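Local coordinates for CRISPR-associated endonuclease Cas9 (Campylobacter jejuni subsp. jejuni serotype O:2, PDB 5X2H), which uses a guide RNA to recognise complementary invading DNA and cuts its two strands with an HNH and a RuvC-like nuclease domain, at residues F757-A762 and Y814-L819; I788-K791 and E797-A800; G34-T39 and I462-K467. One frame throughout, in Å; residues are numbered along the deposited sequence.

In the fold
Interactions 1 and 2 lie in the PAM-interacting C-terminal domain and both reach its antiparallel sheet, whereas interaction 3 joins the RuvC-like sheet to helix 456-476. Interactions 1 and 2 have centres 16 Å apart and share a hydrophobic joint: Val758 CG1 lies 3.7 Å from Phe790 CZ. Interactions 1 and 3, centres 14 Å apart, also touch, Ala818 CA lying 3.6 Å from Arg36 NH1, and both border guide RNA. Interactions 2 and 3 do not touch, their nearest atoms being about 12 Å apart. Interaction 3 is closest to the predicted RuvC metal site, with the Phe38 side chain about 9 Å from that of Asp14; interaction 2 instead reaches a DNA phosphate through Lys791.

Interaction 1 of 3, residues F757-A762 and Y814-L819; sequences FVYYNA and YIVSAL. With nucleotides of chain B.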
loop_
_atom_site.group_PDB
_atom_site.type_symbol
_atom_site.label_atom_id
_atom_site.label_comp_id
_atom_site.label_asym_id
_atom_site.label_seq_id
_atom_site.Cartn_x
_atom_site.Cartn_y
_atom_site.Cartn_z
ATOM N N PHE A 757 -30.413 -20.693 5.508
ATOM C CA PHE A 757 -29.032 -20.261 5.681
ATOM C C PHE A 757 -28.775 -19.048 4.798
ATOM O O PHE A 757 -28.987 -19.103 3.582
ATOM C CB PHE A 757 -28.062 -21.386 5.327
ATOM C CG PHE A 757 -28.046 -22.514 6.318
ATOM C CD1 PHE A 757 -27.337 -22.399 7.502
ATOM C CD2 PHE A 757 -28.727 -23.694 6.059
ATOM C CE1 PHE A 757 -27.310 -23.437 8.416
ATOM C CE2 PHE A 757 -28.706 -24.735 6.970
ATOM C CZ PHE A 757 -27.993 -24.607 8.149
ATOM N N VAL A 758 -28.324 -17.953 5.407
ATOM C CA VAL A 758 -27.986 -16.735 4.683
ATOM C C VAL A 758 -26.689 -16.180 5.252
ATOM O O VAL A 758 -26.285 -16.502 6.373
ATOM C CB VAL A 758 -29.100 -15.667 4.771
ATOM C CG1 VAL A 758 -30.400 -16.183 4.150
ATOM C CG2 VAL A 758 -29.316 -15.248 6.219
ATOM N N TYR A 759 -26.031 -15.338 4.462
ATOM C CA TYR A 759 -24.856 -14.612 4.924
ATOM C C TYR A 759 -25.293 -13.266 5.490
ATOM O O TYR A 759 -26.005 -12.508 4.822
ATOM C CB TYR A 759 -23.847 -14.414 3.793
ATOM C CG TYR A 759 -22.946 -15.603 3.547
ATOM C CD1 TYR A 759 -21.973 -15.965 4.470
ATOM C CD2 TYR A 759 -23.058 -16.353 2.386
ATOM C CE1 TYR A 759 -21.142 -17.050 4.245
ATOM C CE2 TYR A 759 -22.233 -17.436 2.152
ATOM C CZ TYR A 759 -21.278 -17.780 3.084
ATOM O OH TYR A 759 -20.458 -18.860 2.852
ATOM N N TYR A 760 -24.882 -12.982 6.721
ATOM C CA TYR A 760 -25.098 -11.665 7.301
ATOM C C TYR A 760 -24.203 -10.650 6.602
ATOM O O TYR A 760 -23.004 -10.885 6.425
ATOM C CB TYR A 760 -24.811 -11.704 8.804
ATOM C CG TYR A 760 -24.589 -10.350 9.443
ATOM C CD1 TYR A 760 -25.652 -9.614 9.949
ATOM C CD2 TYR A 760 -23.311 -9.815 9.553
ATOM C CE1 TYR A 760 -25.449 -8.379 10.538
ATOM C CE2 TYR A 760 -23.097 -8.583 10.135
ATOM C CZ TYR A 760 -24.167 -7.868 10.624
ATOM O OH TYR A 760 -23.949 -6.640 11.204
ATOM N N ASN A 761 -24.785 -9.523 6.192
ATOM C CA ASN A 761 -24.042 -8.464 5.512
ATOM C C ASN A 761 -23.923 -7.190 6.326
ATOM O O ASN A 761 -22.861 -6.565 6.329
ATOM C CB ASN A 761 -24.692 -8.129 4.165
ATOM C CG ASN A 761 -24.508 -9.224 3.138
ATOM O OD1 ASN A 761 -23.612 -10.060 3.254
ATOM N ND2 ASN A 761 -25.355 -9.220 2.119
ATOM N N ALA A 762 -24.982 -6.781 7.016
ATOM C CA ALA A 762 -24.947 -5.537 7.768
ATOM C C ALA A 762 -26.090 -5.520 8.768
ATOM O O ALA A 762 -27.108 -6.197 8.598
ATOM C CB ALA A 762 -25.034 -4.315 6.847
ATOM N N TYR A 814 -23.869 -20.044 12.471
ATOM C CA TYR A 814 -23.168 -21.201 11.934
ATOM C C TYR A 814 -21.785 -20.773 11.460
ATOM O O TYR A 814 -21.440 -19.587 11.463
ATOM C CB TYR A 814 -23.953 -21.850 10.787
ATOM C CG TYR A 814 -25.097 -22.723 11.246
ATOM C CD1 TYR A 814 -26.232 -22.171 11.827
ATOM C CD2 TYR A 814 -25.047 -24.101 11.088
ATOM C CE1 TYR A 814 -27.281 -22.972 12.247
ATOM C CE2 TYR A 814 -26.088 -24.908 11.503
ATOM C CZ TYR A 814 -27.201 -24.340 12.082
ATOM O OH TYR A 814 -28.240 -25.144 12.496
ATOM N N ILE A 815 -20.989 -21.758 11.048
ATOM C CA ILE A 815 -19.612 -21.541 10.619
ATOM C C ILE A 815 -19.386 -22.287 9.311
ATOM O O ILE A 815 -19.729 -23.470 9.199
ATOM C CB ILE A 815 -18.606 -22.011 11.688
ATOM C CG1 ILE A 815 -18.762 -21.193 12.972
ATOM C CG2 ILE A 815 -17.181 -21.922 11.163
ATOM C CD1 ILE A 815 -18.435 -19.730 12.801
ATOM N N VAL A 816 -18.810 -21.600 8.325
ATOM C CA VAL A 816 -18.463 -22.198 7.040
ATOM C C VAL A 816 -16.975 -22.515 7.031
ATOM O O VAL A 816 -16.151 -21.679 7.424
ATOM C CB VAL A 816 -18.809 -21.264 5.867
ATOM C CG1 VAL A 816 -19.107 -22.073 4.610
ATOM C CG2 VAL A 816 -19.958 -20.359 6.218
ATOM N N SER A 817 -16.628 -23.713 6.573
ATOM C CA SER A 817 -15.237 -24.034 6.309
ATOM C C SER A 817 -14.832 -23.440 4.961
ATOM O O SER A 817 -15.651 -22.874 4.231
ATOM C CB SER A 817 -15.020 -25.544 6.344
ATOM O OG SER A 817 -15.568 -26.164 5.196
ATOM N N ALA A 818 -13.548 -23.557 4.618
ATOM C CA ALA A 818 -13.090 -23.019 3.343
ATOM C C ALA A 818 -13.610 -23.821 2.157
ATOM O O ALA A 818 -13.579 -23.321 1.026
ATOM C CB ALA A 818 -11.562 -22.964 3.308
ATOM N N LEU A 819 -14.088 -25.042 2.388
ATOM C CA LEU A 819 -14.593 -25.908 1.333
ATOM C C LEU A 819 -16.112 -25.884 1.221
ATOM O O LEU A 819 -16.672 -26.636 0.418
ATOM C CB LEU A 819 -14.118 -27.348 1.561
ATOM C CG LEU A 819 -12.608 -27.574 1.685
ATOM C CD1 LEU A 819 -12.296 -29.062 1.755
ATOM C CD2 LEU A 819 -11.862 -26.921 0.535
ATOM P P C B 77 -14.016 -24.665 10.143
ATOM O OP1 C B 77 -15.311 -25.335 9.862
ATOM O OP2 C B 77 -12.906 -24.809 9.167
ATOM O "O5'" C B 77 -14.274 -23.107 10.316
ATOM C "C5'" C B 77 -13.250 -22.162 10.050
ATOM C "C4'" C B 77 -13.662 -20.798 10.531
ATOM O "O4'" C B 77 -13.947 -20.854 11.945
ATOM C "C3'" C B 77 -12.635 -19.685 10.394
ATOM O "O3'" C B 77 -12.665 -19.122 9.093
ATOM C "C2'" C B 77 -13.052 -18.693 11.479
ATOM O "O2'" C B 77 -14.053 -17.814 10.989
ATOM C "C1'" C B 77 -13.691 -19.604 12.535
ATOM N N1 C B 77 -12.870 -19.802 13.750
ATOM C C2 C B 77 -12.926 -18.826 14.746
ATOM O O2 C B 77 -13.628 -17.819 14.560
ATOM N N3 C B 77 -12.209 -18.996 15.878
ATOM C C4 C B 77 -11.475 -20.096 16.037
ATOM N N4 C B 77 -10.782 -20.215 17.172
ATOM C C5 C B 77 -11.406 -21.115 15.040
ATOM C C6 C B 77 -12.123 -20.933 13.925
ATOM P P A B 76 -10.172 -25.211 16.196
ATOM O OP1 A B 76 -10.708 -24.468 17.365
ATOM O OP2 A B 76 -9.242 -26.349 16.404
ATOM O "O5'" A B 76 -11.414 -25.735 15.349
ATOM C "C5'" A B 76 -12.149 -24.852 14.515
ATOM C "C4'" A B 76 -13.379 -25.521 13.959
ATOM O "O4'" A B 76 -14.389 -25.616 14.986
ATOM C "C3'" A B 76 -14.066 -24.807 12.804
ATOM O "O3'" A B 76 -13.436 -25.134 11.571
ATOM C "C2'" A B 76 -15.523 -25.273 12.911
ATOM O "O2'" A B 76 -15.736 -26.467 12.171
ATOM C "C1'" A B 76 -15.671 -25.588 14.406
ATOM N N9 A B 76 -16.519 -24.636 15.153
ATOM C C8 A B 76 -17.693 -24.950 15.795
ATOM N N7 A B 76 -18.256 -23.939 16.404
ATOM C C5 A B 76 -17.388 -22.884 16.156
ATOM C C6 A B 76 -17.422 -21.532 16.534
ATOM N N6 A B 76 -18.399 -20.997 17.268
ATOM N N1 A B 76 -16.407 -20.740 16.128
ATOM C C2 A B 76 -15.428 -21.278 15.391
ATOM N N3 A B 76 -15.285 -22.534 14.971
ATOM C C4 A B 76 -16.309 -23.298 15.391
#
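Phe757 points the edge of its ring at the face of Tyr814, a T-shaped aromatic pair in the antiparallel sheet of the PAM-interacting C-terminal domain. Strands 756-764 and 810-816 are not neighbours there; strand 744-748 runs between them, so their meeting depends on side chains. The Phe757 and Tyr814 ring centroids are 4.8 Å apart and the planes stand at 88°. Phe757 CE1 is the leading atom, 3.4 Å above the plane of the Tyr814 ring and over its centre, while CZ of Phe757 sits farther out toward CE2 and CZ of Tyr814. This geometry brings the slightly positive C-H rim of phenylalanine onto the electron-rich face of tyrosine. With chi1 -71°, Phe757 has CG anti to its carbonyl carbon, and this swings the ring nearer to Tyr814 than the start of the side chain suggests. Tyr814 also packs on Leu744 and Leu746 of the intervening strand.

Tyr759 and Val816 approach from opposite directions and form a second, smaller touch. The branched valine suits this place because both its methyls reach the phenol end: CG2 of Val816 is 3.7 Å from Tyr759 OH and CG1 is 3.9 Å from the same oxygen. Those are van der Waals contacts; the hydroxyl is hydrogen-bonded to Val626 O and Lys628 N. These two bonds hold the far end of the ring, and Tyr759 CE1 also packs on Val816 CG2.

The neighbouring Ile815 borders the guide RNA. This beta-branched residue divides its carbons between two nucleotides: CG1 lies 3.8 Å from C6 of the adenine of A76 of chain B, and CG2, anti to the isoleucine backbone N, is 3.3 Å from O5' of C77 of chain B.

Interaction 2 of 3, residues I788-K791 and E797-A800; sequences ILFK and EVIA. With nucleotides of chain C.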
loop_
_atom_site.group_PDB
_atom_site.type_symbol
_atom_site.label_atom_id
_atom_site.label_comp_id
_atom_site.label_asym_id
_atom_site.label_seq_id
_atom_site.Cartn_x
_atom_site.Cartn_y
_atom_site.Cartn_z
ATOM N N ILE A 788 -40.033 -15.955 -0.129
ATOM C CA ILE A 788 -40.627 -15.207 0.976
ATOM C C ILE A 788 -39.592 -14.278 1.595
ATOM O O ILE A 788 -39.858 -13.095 1.845
ATOM C CB ILE A 788 -41.208 -16.172 2.024
ATOM C CG1 ILE A 788 -42.403 -16.930 1.443
ATOM C CG2 ILE A 788 -41.582 -15.417 3.295
ATOM C CD1 ILE A 788 -42.988 -17.945 2.388
ATOM N N LEU A 789 -38.394 -14.803 1.850
ATOM C CA LEU A 789 -37.338 -14.007 2.456
ATOM C C LEU A 789 -36.720 -13.041 1.453
ATOM O O LEU A 789 -36.478 -11.874 1.782
ATOM C CB LEU A 789 -36.263 -14.928 3.038
ATOM C CG LEU A 789 -35.097 -14.222 3.727
ATOM C CD1 LEU A 789 -35.612 -13.410 4.903
ATOM C CD2 LEU A 789 -34.033 -15.221 4.175
ATOM N N PHE A 790 -36.456 -13.506 0.235
ATOM C CA PHE A 790 -35.841 -12.675 -0.800
ATOM C C PHE A 790 -36.896 -12.190 -1.793
ATOM O O PHE A 790 -36.834 -12.452 -2.995
ATOM C CB PHE A 790 -34.731 -13.446 -1.505
ATOM C CG PHE A 790 -33.596 -13.834 -0.605
ATOM C CD1 PHE A 790 -32.617 -12.913 -0.269
ATOM C CD2 PHE A 790 -33.501 -15.122 -0.104
ATOM C CE1 PHE A 790 -31.568 -13.270 0.559
ATOM C CE2 PHE A 790 -32.454 -15.485 0.720
ATOM C CZ PHE A 790 -31.486 -14.556 1.051
ATOM N N LYS A 791 -37.874 -11.454 -1.258
ATOM C CA LYS A 791 -39.002 -10.982 -2.051
ATOM C C LYS A 791 -38.593 -9.996 -3.141
ATOM O O LYS A 791 -39.341 -9.821 -4.108
ATOM C CB LYS A 791 -40.039 -10.339 -1.132
ATOM C CG LYS A 791 -39.428 -9.664 0.090
ATOM C CD LYS A 791 -40.289 -8.523 0.607
ATOM C CE LYS A 791 -41.697 -8.980 0.944
ATOM N NZ LYS A 791 -42.544 -7.834 1.379
ATOM N N GLU A 797 -28.873 -9.978 -8.348
ATOM C CA GLU A 797 -28.489 -10.068 -6.946
ATOM C C GLU A 797 -29.639 -10.645 -6.133
ATOM O O GLU A 797 -30.807 -10.342 -6.393
ATOM C CB GLU A 797 -28.078 -8.698 -6.390
ATOM C CG GLU A 797 -29.130 -7.617 -6.555
ATOM C CD GLU A 797 -28.609 -6.236 -6.206
ATOM O OE1 GLU A 797 -27.376 -6.079 -6.075
ATOM O OE2 GLU A 797 -29.435 -5.307 -6.062
ATOM N N VAL A 798 -29.295 -11.479 -5.151
ATOM C CA VAL A 798 -30.279 -12.057 -4.244
ATOM C C VAL A 798 -29.961 -11.570 -2.838
ATOM O O VAL A 798 -29.251 -12.238 -2.077
ATOM C CB VAL A 798 -30.286 -13.595 -4.313
ATOM C CG1 VAL A 798 -31.459 -14.152 -3.514
ATOM C CG2 VAL A 798 -30.344 -14.065 -5.760
ATOM N N ILE A 799 -30.483 -10.397 -2.488
ATOM C CA ILE A 799 -30.192 -9.747 -1.219
ATOM C C ILE A 799 -31.505 -9.313 -0.587
ATOM O O ILE A 799 -32.379 -8.765 -1.268
ATOM C CB ILE A 799 -29.248 -8.538 -1.404
ATOM C CG1 ILE A 799 -27.925 -8.975 -2.044
ATOM C CG2 ILE A 799 -28.983 -7.857 -0.073
ATOM C CD1 ILE A 799 -26.996 -7.810 -2.390
ATOM N N ALA A 800 -31.645 -9.562 0.710
ATOM C CA ALA A 800 -32.818 -9.154 1.470
ATOM C C ALA A 800 -32.394 -8.102 2.483
ATOM O O ALA A 800 -31.539 -8.364 3.335
ATOM C CB ALA A 800 -33.466 -10.352 2.164
ATOM P P DG C 3 -39.819 -4.997 1.586
ATOM O OP1 DG C 3 -40.915 -5.382 0.666
ATOM O OP2 DG C 3 -38.491 -5.648 1.487
ATOM O "O5'" DG C 3 -39.568 -3.423 1.474
ATOM C "C5'" DG C 3 -40.668 -2.540 1.375
ATOM C "C4'" DG C 3 -40.237 -1.218 0.772
ATOM O "O4'" DG C 3 -39.633 -0.388 1.798
ATOM C "C3'" DG C 3 -39.204 -1.324 -0.352
ATOM O "O3'" DG C 3 -39.538 -0.412 -1.391
ATOM C "C2'" DG C 3 -37.894 -0.945 0.340
ATOM C "C1'" DG C 3 -38.377 0.077 1.356
ATOM N N9 DG C 3 -37.509 0.210 2.523
ATOM C C8 DG C 3 -36.962 -0.805 3.272
ATOM N N7 DG C 3 -36.244 -0.379 4.273
ATOM C C5 DG C 3 -36.322 1.005 4.183
ATOM C C6 DG C 3 -35.745 2.005 5.000
ATOM O O6 DG C 3 -35.020 1.863 5.995
ATOM N N1 DG C 3 -36.080 3.285 4.559
ATOM C C2 DG C 3 -36.874 3.558 3.469
ATOM N N2 DG C 3 -37.091 4.854 3.196
ATOM N N3 DG C 3 -37.417 2.630 2.700
ATOM C C4 DG C 3 -37.099 1.381 3.115
#
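Phe790 meets Val798 and Ala800 where helix 784-789 ends and the chain turns back into edge strand 799-804 of the antiparallel sheet in the PAM-interacting C-terminal domain. Phe790 is the first residue to leave helical geometry, and its large flat side chain, buried here, fills the junction of helix and strand.

The apolar contacts centre on that ring. Val798 CG1 makes a CH-pi contact over one face, 3.9 Å from the Phe790 centroid and 24° off the ring normal, with the two side chains crossing at about a right angle. Leu789 CG covers the opposite face near the rim, so the ring is sandwiched between aliphatic groups. The edge of the ring meets the backbone at Ile799 C and Ala800 N, and Phe790 CD1 is also 3.6 Å from Ala800 CB. The short alanine side chain lets the strand come close, and the same methyl is 3.4 Å from Leu789 O.

Polar contacts tie the strand to its surroundings and reach the DNA. Asn777 OD1 accepts a hydrogen bond from Val798 N, while Ala800 pairs through its backbone with Val772. Lys791 starts out away from segment 797-800, and its flexible chain, bent at chi3 (57°), brings NZ 3.0 Å from OP1 of DG3 of chain C in a hydrogen bond.

Interaction 3 of 3, residues G34-T39 and I462-K467; sequences GVRIFT and IKEYRK. With nucleotides of chain B.
Phe38 lies with one ring face against the aliphatic part of Glu464, its CG 3.5 Å from Glu464 CG. The two side chains slide past each other in opposite directions, with the ring and carboxylate planes only 16° apart. Phe38 CG lies between its own backbone N and carbonyl carbon, a rotation that lays the ring alongside Glu464. Glutamate suits this site because its methylenes can cover an aromatic face while the chain, bent at chi2, carries the carboxylate on to Arg36.

There Arg36 NE donates an almost straight hydrogen bond to Glu464 OE2, 2.8 Å long with an N-H...O angle of 177°, within a salt bridge. The oxygen lies in the guanidinium plane, while the donor meets its syn side from 28° out of the carboxylate plane. Arg36 NH1 also bonds Ser627 OG, and NH2 forms a salt bridge with an RNA phosphate, as does Lys467 NZ.

On helix 456-476, Arg466 grips the phosphate of U74 of chain B with two donors: NH2 to OP1 at 2.8 Å and NH1 to OP2 at 3.0 Å. Lys463 NZ adds weak bonds to the G72 phosphate of chain B. The negative RNA backbone probably offsets this concentration of positive charge, while the straight bond from Arg36 NE to Glu464 probably fixes the guanidinium's direction and joins the RuvC-like sheet to an RNA-binding helix.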
loop_
_atom_site.group_PDB
_atom_site.type_symbol
_atom_site.label_atom_id
_atom_site.label_comp_id
_atom_site.label_asym_id
_atom_site.label_seq_id
_atom_site.Cartn_x
_atom_site.Cartn_y
_atom_site.Cartn_z
ATOM N N GLY A 34 -16.651 -26.715 -5.323
ATOM C CA GLY A 34 -16.820 -25.613 -4.394
ATOM C C GLY A 34 -16.287 -24.315 -4.962
ATOM O O GLY A 34 -15.520 -24.298 -5.931
ATOM N N VAL A 35 -16.720 -23.220 -4.338
ATOM C CA VAL A 35 -16.260 -21.875 -4.665
ATOM C C VAL A 35 -15.968 -21.145 -3.362
ATOM O O VAL A 35 -16.791 -21.158 -2.440
ATOM C CB VAL A 35 -17.292 -21.082 -5.493
ATOM C CG1 VAL A 35 -16.689 -19.765 -5.957
ATOM C CG2 VAL A 35 -17.784 -21.890 -6.679
ATOM N N ARG A 36 -14.804 -20.509 -3.285
ATOM C CA ARG A 36 -14.394 -19.736 -2.119
ATOM C C ARG A 36 -14.331 -18.265 -2.519
ATOM O O ARG A 36 -13.409 -17.848 -3.227
ATOM C CB ARG A 36 -13.049 -20.225 -1.590
ATOM C CG ARG A 36 -12.444 -19.364 -0.492
ATOM C CD ARG A 36 -13.134 -19.568 0.849
ATOM N NE ARG A 36 -12.303 -19.080 1.948
ATOM C CZ ARG A 36 -12.674 -19.063 3.224
ATOM N NH1 ARG A 36 -13.875 -19.502 3.578
ATOM N NH2 ARG A 36 -11.843 -18.602 4.150
ATOM N N ILE A 37 -15.314 -17.488 -2.076
ATOM C CA ILE A 37 -15.368 -16.055 -2.349
ATOM C C ILE A 37 -14.724 -15.335 -1.170
ATOM O O ILE A 37 -15.284 -15.305 -0.072
ATOM C CB ILE A 37 -16.807 -15.572 -2.565
ATOM C CG1 ILE A 37 -17.470 -16.318 -3.726
ATOM C CG2 ILE A 37 -16.826 -14.072 -2.805
ATOM C CD1 ILE A 37 -16.935 -15.937 -5.084
ATOM N N PHE A 38 -13.550 -14.747 -1.394
ATOM C CA PHE A 38 -12.849 -14.034 -0.335
ATOM C C PHE A 38 -12.874 -12.520 -0.490
ATOM O O PHE A 38 -12.439 -11.827 0.435
ATOM C CB PHE A 38 -11.390 -14.510 -0.237
ATOM C CG PHE A 38 -10.618 -14.404 -1.522
ATOM C CD1 PHE A 38 -10.595 -15.459 -2.418
ATOM C CD2 PHE A 38 -9.893 -13.260 -1.822
ATOM C CE1 PHE A 38 -9.878 -15.373 -3.598
ATOM C CE2 PHE A 38 -9.173 -13.166 -3.003
ATOM C CZ PHE A 38 -9.165 -14.226 -3.890
ATOM N N THR A 39 -13.367 -12.007 -1.620
ATOM C CA THR A 39 -13.536 -10.573 -1.924
ATOM C C THR A 39 -13.045 -9.572 -0.878
ATOM O O THR A 39 -12.228 -8.703 -1.178
ATOM C CB THR A 39 -15.025 -10.256 -2.195
ATOM O OG1 THR A 39 -15.444 -10.913 -3.397
ATOM C CG2 THR A 39 -15.241 -8.757 -2.341
ATOM N N ILE A 462 -3.014 -15.801 -3.122
ATOM C CA ILE A 462 -2.176 -16.962 -2.850
ATOM C C ILE A 462 -2.535 -17.571 -1.502
ATOM O O ILE A 462 -2.544 -18.798 -1.341
ATOM C CB ILE A 462 -0.691 -16.568 -2.921
ATOM C CG1 ILE A 462 -0.359 -16.030 -4.312
ATOM C CG2 ILE A 462 0.200 -17.752 -2.574
ATOM C CD1 ILE A 462 1.079 -15.589 -4.468
ATOM N N LYS A 463 -2.845 -16.727 -0.517
ATOM C CA LYS A 463 -3.229 -17.225 0.799
ATOM C C LYS A 463 -4.485 -18.085 0.713
ATOM O O LYS A 463 -4.523 -19.202 1.243
ATOM C CB LYS A 463 -3.434 -16.047 1.753
ATOM C CG LYS A 463 -4.206 -16.374 3.016
ATOM C CD LYS A 463 -5.571 -15.707 2.999
ATOM C CE LYS A 463 -6.125 -15.538 4.402
ATOM N NZ LYS A 463 -6.443 -14.110 4.673
ATOM N N GLU A 464 -5.518 -17.584 0.033
ATOM C CA GLU A 464 -6.753 -18.348 -0.104
ATOM C C GLU A 464 -6.552 -19.596 -0.951
ATOM O O GLU A 464 -7.241 -20.601 -0.742
ATOM C CB GLU A 464 -7.853 -17.469 -0.700
ATOM C CG GLU A 464 -8.354 -16.382 0.239
ATOM C CD GLU A 464 -9.087 -16.939 1.449
ATOM O OE1 GLU A 464 -9.000 -16.324 2.533
ATOM O OE2 GLU A 464 -9.747 -17.993 1.319
ATOM N N TYR A 465 -5.624 -19.557 -1.910
ATOM C CA TYR A 465 -5.293 -20.772 -2.646
ATOM C C TYR A 465 -4.687 -21.819 -1.722
ATOM O O TYR A 465 -5.058 -22.996 -1.783
ATOM C CB TYR A 465 -4.339 -20.454 -3.797
ATOM C CG TYR A 465 -3.609 -21.664 -4.337
ATOM C CD1 TYR A 465 -4.263 -22.601 -5.132
ATOM C CD2 TYR A 465 -2.263 -21.872 -4.056
ATOM C CE1 TYR A 465 -3.599 -23.712 -5.626
ATOM C CE2 TYR A 465 -1.590 -22.978 -4.545
ATOM C CZ TYR A 465 -2.260 -23.893 -5.331
ATOM O OH TYR A 465 -1.589 -24.994 -5.820
ATOM N N ARG A 466 -3.764 -21.405 -0.851
ATOM C CA ARG A 466 -3.140 -22.348 0.070
ATOM C C ARG A 466 -4.157 -22.925 1.046
ATOM O O ARG A 466 -4.157 -24.133 1.309
ATOM C CB ARG A 466 -1.998 -21.668 0.827
ATOM C CG ARG A 466 -1.524 -22.452 2.037
ATOM C CD ARG A 466 -0.328 -21.802 2.704
ATOM N NE ARG A 466 0.122 -22.577 3.856
ATOM C CZ ARG A 466 -0.285 -22.365 5.103
ATOM N NH1 ARG A 466 -1.149 -21.392 5.361
ATOM N NH2 ARG A 466 0.172 -23.121 6.091
ATOM N N LYS A 467 -5.032 -22.075 1.588
ATOM C CA LYS A 467 -6.015 -22.542 2.561
ATOM C C LYS A 467 -6.952 -23.573 1.947
ATOM O O LYS A 467 -7.228 -24.612 2.558
ATOM C CB LYS A 467 -6.803 -21.356 3.115
ATOM C CG LYS A 467 -7.929 -21.748 4.061
ATOM C CD LYS A 467 -8.654 -20.524 4.606
ATOM C CE LYS A 467 -7.718 -19.642 5.413
ATOM N NZ LYS A 467 -8.453 -18.568 6.128
ATOM P P U B 74 -1.056 -21.696 9.092
ATOM O OP1 U B 74 -0.498 -23.045 8.820
ATOM O OP2 U B 74 -2.073 -21.135 8.168
ATOM O "O5'" U B 74 -1.669 -21.685 10.563
ATOM C "C5'" U B 74 -0.905 -22.114 11.681
ATOM C "C4'" U B 74 -1.535 -21.686 12.984
ATOM O "O4'" U B 74 -1.676 -20.244 13.013
ATOM C "C3'" U B 74 -2.940 -22.204 13.252
ATOM O "O3'" U B 74 -2.938 -23.521 13.779
ATOM C "C2'" U B 74 -3.507 -21.172 14.223
ATOM O "O2'" U B 74 -3.095 -21.452 15.553
ATOM C "C1'" U B 74 -2.818 -19.884 13.761
ATOM N N1 U B 74 -3.696 -19.026 12.932
ATOM C C2 U B 74 -4.570 -18.187 13.596
ATOM O O2 U B 74 -4.644 -18.138 14.811
ATOM N N3 U B 74 -5.359 -17.405 12.788
ATOM C C4 U B 74 -5.360 -17.378 11.409
ATOM O O4 U B 74 -6.131 -16.620 10.816
ATOM C C5 U B 74 -4.424 -18.274 10.796
ATOM C C6 U B 74 -3.646 -19.047 11.559
ATOM P P G B 72 -3.500 -11.841 3.844
ATOM O OP1 G B 72 -4.067 -12.656 2.741
ATOM O OP2 G B 72 -4.377 -11.380 4.944
ATOM O "O5'" G B 72 -2.300 -12.649 4.521
ATOM C "C5'" G B 72 -1.197 -13.110 3.756
ATOM C "C4'" G B 72 -0.068 -13.591 4.636
ATOM O "O4'" G B 72 0.372 -12.519 5.514
ATOM C "C3'" G B 72 -0.394 -14.726 5.593
ATOM O "O3'" G B 72 -0.411 -15.998 4.975
ATOM C "C2'" G B 72 0.688 -14.576 6.652
ATOM O "O2'" G B 72 1.930 -15.067 6.170
ATOM C "C1'" G B 72 0.782 -13.054 6.757
ATOM N N9 G B 72 -0.113 -12.541 7.811
ATOM C C8 G B 72 -1.236 -11.763 7.652
ATOM N N7 G B 72 -1.825 -11.483 8.782
ATOM C C5 G B 72 -1.054 -12.118 9.745
ATOM C C6 G B 72 -1.198 -12.176 11.157
ATOM O O6 G B 72 -2.066 -11.658 11.868
ATOM N N1 G B 72 -0.189 -12.934 11.746
ATOM C C2 G B 72 0.832 -13.555 11.069
ATOM N N2 G B 72 1.709 -14.242 11.818
ATOM N N3 G B 72 0.978 -13.509 9.754
ATOM C C4 G B 72 0.009 -12.778 9.161
ATOM P P G B 73 -1.400 -17.141 5.521
ATOM O OP1 G B 73 -1.285 -18.308 4.611
ATOM O OP2 G B 73 -2.726 -16.525 5.779
ATOM O "O5'" G B 73 -0.796 -17.539 6.940
ATOM C "C5'" G B 73 0.442 -18.223 7.045
ATOM C "C4'" G B 73 0.847 -18.404 8.487
ATOM O "O4'" G B 73 0.835 -17.119 9.159
ATOM C "C3'" G B 73 -0.064 -19.274 9.339
ATOM O "O3'" G B 73 0.174 -20.662 9.168
ATOM C "C2'" G B 73 0.230 -18.779 10.750
ATOM O "O2'" G B 73 1.439 -19.339 11.235
ATOM C "C1'" G B 73 0.455 -17.286 10.509
ATOM N N9 G B 73 -0.765 -16.493 10.761
ATOM C C8 G B 73 -1.594 -15.921 9.829
ATOM N N7 G B 73 -2.595 -15.281 10.368
ATOM C C5 G B 73 -2.417 -15.443 11.735
ATOM C C6 G B 73 -3.189 -14.973 12.831
ATOM O O6 G B 73 -4.222 -14.296 12.807
ATOM N N1 G B 73 -2.646 -15.365 14.051
ATOM C C2 G B 73 -1.505 -16.115 14.201
ATOM N N2 G B 73 -1.134 -16.398 15.458
ATOM N N3 G B 73 -0.781 -16.559 13.188
ATOM C C4 G B 73 -1.290 -16.189 11.994
#